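Iron-sulfur cluster assembly scaffold protein NifU (Fervidobacterium islandicum, PDB 6A6F) probably serves as a SufU-type scaffold of the SUF system, on which iron-sulfur clusters are assembled or their sulfur is relayed. Local coordinates at the interface of chains A and B. Sequence-based numbering; all coordinates share one arbitrary frame. Chains: chain A/B, Iron-sulfur cluster assembly scaffold protein NifU.

The interface of chains A and B. Residues chain A 20, 59-60, 66; chain B 17, 20, 59-60, 66.
A:His60 and its two-fold twin B:His60, each in the loop between strand 51-58 and helix 63-76, cross at the two-fold axis of this symmetric dimer contact, which may or may not persist in solution. In both, CG takes the crowded position between the backbone N and the carbonyl carbon (chi1 73° in A:His60), and the two side chains slide past each other in opposite directions, so that each reaches into the other subunit. Along A:His60, CB comes first: it lies over one face of the B:His60 imidazole, 4.0 Å from the ring centroid and towards its rim, with B:His60 CG 3.6 Å from A:His60 CB. One bond further on, A:His60 CG in turn receives the methylene CB of B:His60, which rests on the face of the A:His60 ring in a reciprocal CH-pi contact; the same carbon also stands above CD2 and, farther off, ND1. At the tip, CE1 and NE2 meet B:His20 end to end. A:His60 NE2 lies 3.3 Å from B:His20 NE2, which approaches in the plane of the A:His60 ring at its edge, while the two ring planes stand at 74°; the pair is an edge-to-face contact rather than a hydrogen bond. The bent chain of B:Lys17 brings its side-chain amine NZ to 3.7 Å from A:His60 NE2, and this neighbour, if charged, might disfavour a protonated imidazole there. An alanine in place of A:His60 would remove the ring that packs on B:His60 CB and meets B:His20, and would probably loosen the packing of this patch. No direct polar bond joins the chains in this patch, but water 1 bridges them: it lies 2.7 Å from the amide oxygen OE1 of A:Gln66 and is hydrogen-bonded to B:His60 ND1, 2.9 Å away, with 153° at the hydrogen if ND1 carries it.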
loop_
_atom_site.group_PDB
_atom_site.type_symbol
_atom_site.label_atom_id
_atom_site.label_comp_id
_atom_site.label_asym_id
_atom_site.label_seq_id
_atom_site.Cartn_x
_atom_site.Cartn_y
_atom_site.Cartn_z
ATOM N N HIS A 20 -9.821 -3.813 7.402
ATOM C CA HIS A 20 -9.447 -4.455 6.146
ATOM C C HIS A 20 -9.933 -5.891 6.160
ATOM O O HIS A 20 -9.608 -6.615 7.063
ATOM C CB HIS A 20 -7.908 -4.421 6.007
ATOM C CG HIS A 20 -7.433 -4.947 4.709
ATOM N ND1 HIS A 20 -7.819 -4.390 3.507
ATOM C CD2 HIS A 20 -6.591 -5.961 4.409
ATOM C CE1 HIS A 20 -7.283 -5.092 2.519
ATOM N NE2 HIS A 20 -6.503 -6.012 3.043
ATOM N N GLY A 59 -9.048 -5.008 -1.187
ATOM C CA GLY A 59 -8.279 -4.379 -2.223
ATOM C C GLY A 59 -7.090 -3.666 -1.603
ATOM O O GLY A 59 -6.827 -3.792 -0.409
ATOM N N HIS A 60 -6.356 -2.929 -2.437
ATOM C CA HIS A 60 -5.244 -2.163 -1.954
ATOM C C HIS A 60 -4.943 -1.077 -2.933
ATOM O O HIS A 60 -5.435 -1.056 -4.062
ATOM C CB HIS A 60 -4.022 -3.054 -1.711
ATOM C CG HIS A 60 -3.365 -3.520 -2.966
ATOM N ND1 HIS A 60 -3.888 -4.537 -3.734
ATOM C CD2 HIS A 60 -2.264 -3.077 -3.626
ATOM C CE1 HIS A 60 -3.122 -4.727 -4.788
ATOM N NE2 HIS A 60 -2.128 -3.854 -4.754
ATOM N N GLN A 66 -5.655 4.376 0.703
ATOM C CA GLN A 66 -5.822 3.514 1.878
ATOM C C GLN A 66 -6.068 4.334 3.160
ATOM O O GLN A 66 -6.977 3.979 3.942
ATOM C CB GLN A 66 -4.658 2.516 2.102
ATOM C CG GLN A 66 -4.468 1.501 0.990
ATOM C CD GLN A 66 -3.455 0.364 1.275
ATOM O OE1 GLN A 66 -3.413 -0.582 0.517
ATOM N NE2 GLN A 66 -2.666 0.445 2.357
ATOM N N LYS B 17 3.660 -0.093 -10.384
ATOM C CA LYS B 17 2.747 -1.204 -10.670
ATOM C C LYS B 17 3.263 -2.134 -11.725
ATOM O O LYS B 17 2.653 -3.156 -11.939
ATOM C CB LYS B 17 1.330 -0.719 -11.104
ATOM C CG LYS B 17 0.662 0.296 -10.153
ATOM C CD LYS B 17 0.435 -0.214 -8.732
ATOM C CE LYS B 17 -0.900 -0.928 -8.596
ATOM N NZ LYS B 17 -0.777 -2.122 -7.737
ATOM N N HIS B 20 3.698 -5.884 -10.669
ATOM C CA HIS B 20 2.673 -6.414 -9.805
ATOM C C HIS B 20 1.662 -7.235 -10.638
ATOM O O HIS B 20 1.104 -6.742 -11.585
ATOM C CB HIS B 20 2.025 -5.205 -9.170
ATOM C CG HIS B 20 0.925 -5.524 -8.255
ATOM N ND1 HIS B 20 1.116 -6.162 -7.057
ATOM C CD2 HIS B 20 -0.402 -5.292 -8.363
ATOM C CE1 HIS B 20 -0.061 -6.330 -6.479
ATOM N NE2 HIS B 20 -0.981 -5.767 -7.234
ATOM N N GLY B 59 -0.030 -9.627 -3.721
ATOM C CA GLY B 59 -0.186 -9.330 -2.287
ATOM C C GLY B 59 0.049 -7.852 -2.107
ATOM O O GLY B 59 0.209 -7.125 -3.105
ATOM N N HIS B 60 0.030 -7.397 -0.850
ATOM C CA HIS B 60 0.227 -5.993 -0.536
ATOM C C HIS B 60 0.713 -5.849 0.884
ATOM O O HIS B 60 0.622 -6.757 1.684
ATOM C CB HIS B 60 -1.067 -5.189 -0.763
ATOM C CG HIS B 60 -2.137 -5.490 0.245
ATOM N ND1 HIS B 60 -2.380 -4.678 1.334
ATOM C CD2 HIS B 60 -3.019 -6.525 0.335
ATOM C CE1 HIS B 60 -3.357 -5.209 2.064
ATOM N NE2 HIS B 60 -3.764 -6.331 1.480
ATOM N N GLN B 66 6.661 -2.970 -0.049
ATOM C CA GLN B 66 6.321 -2.837 -1.458
ATOM C C GLN B 66 7.478 -2.173 -2.251
ATOM O O GLN B 66 7.851 -2.660 -3.327
ATOM C CB GLN B 66 4.985 -2.073 -1.657
ATOM C CG GLN B 66 3.748 -2.814 -1.106
ATOM C CD GLN B 66 2.394 -2.144 -1.444
ATOM O OE1 GLN B 66 1.358 -2.768 -1.303
ATOM N NE2 GLN B 66 2.409 -0.887 -1.851
HETATM O O HOH W 1 -1.184 -1.996 1.081
#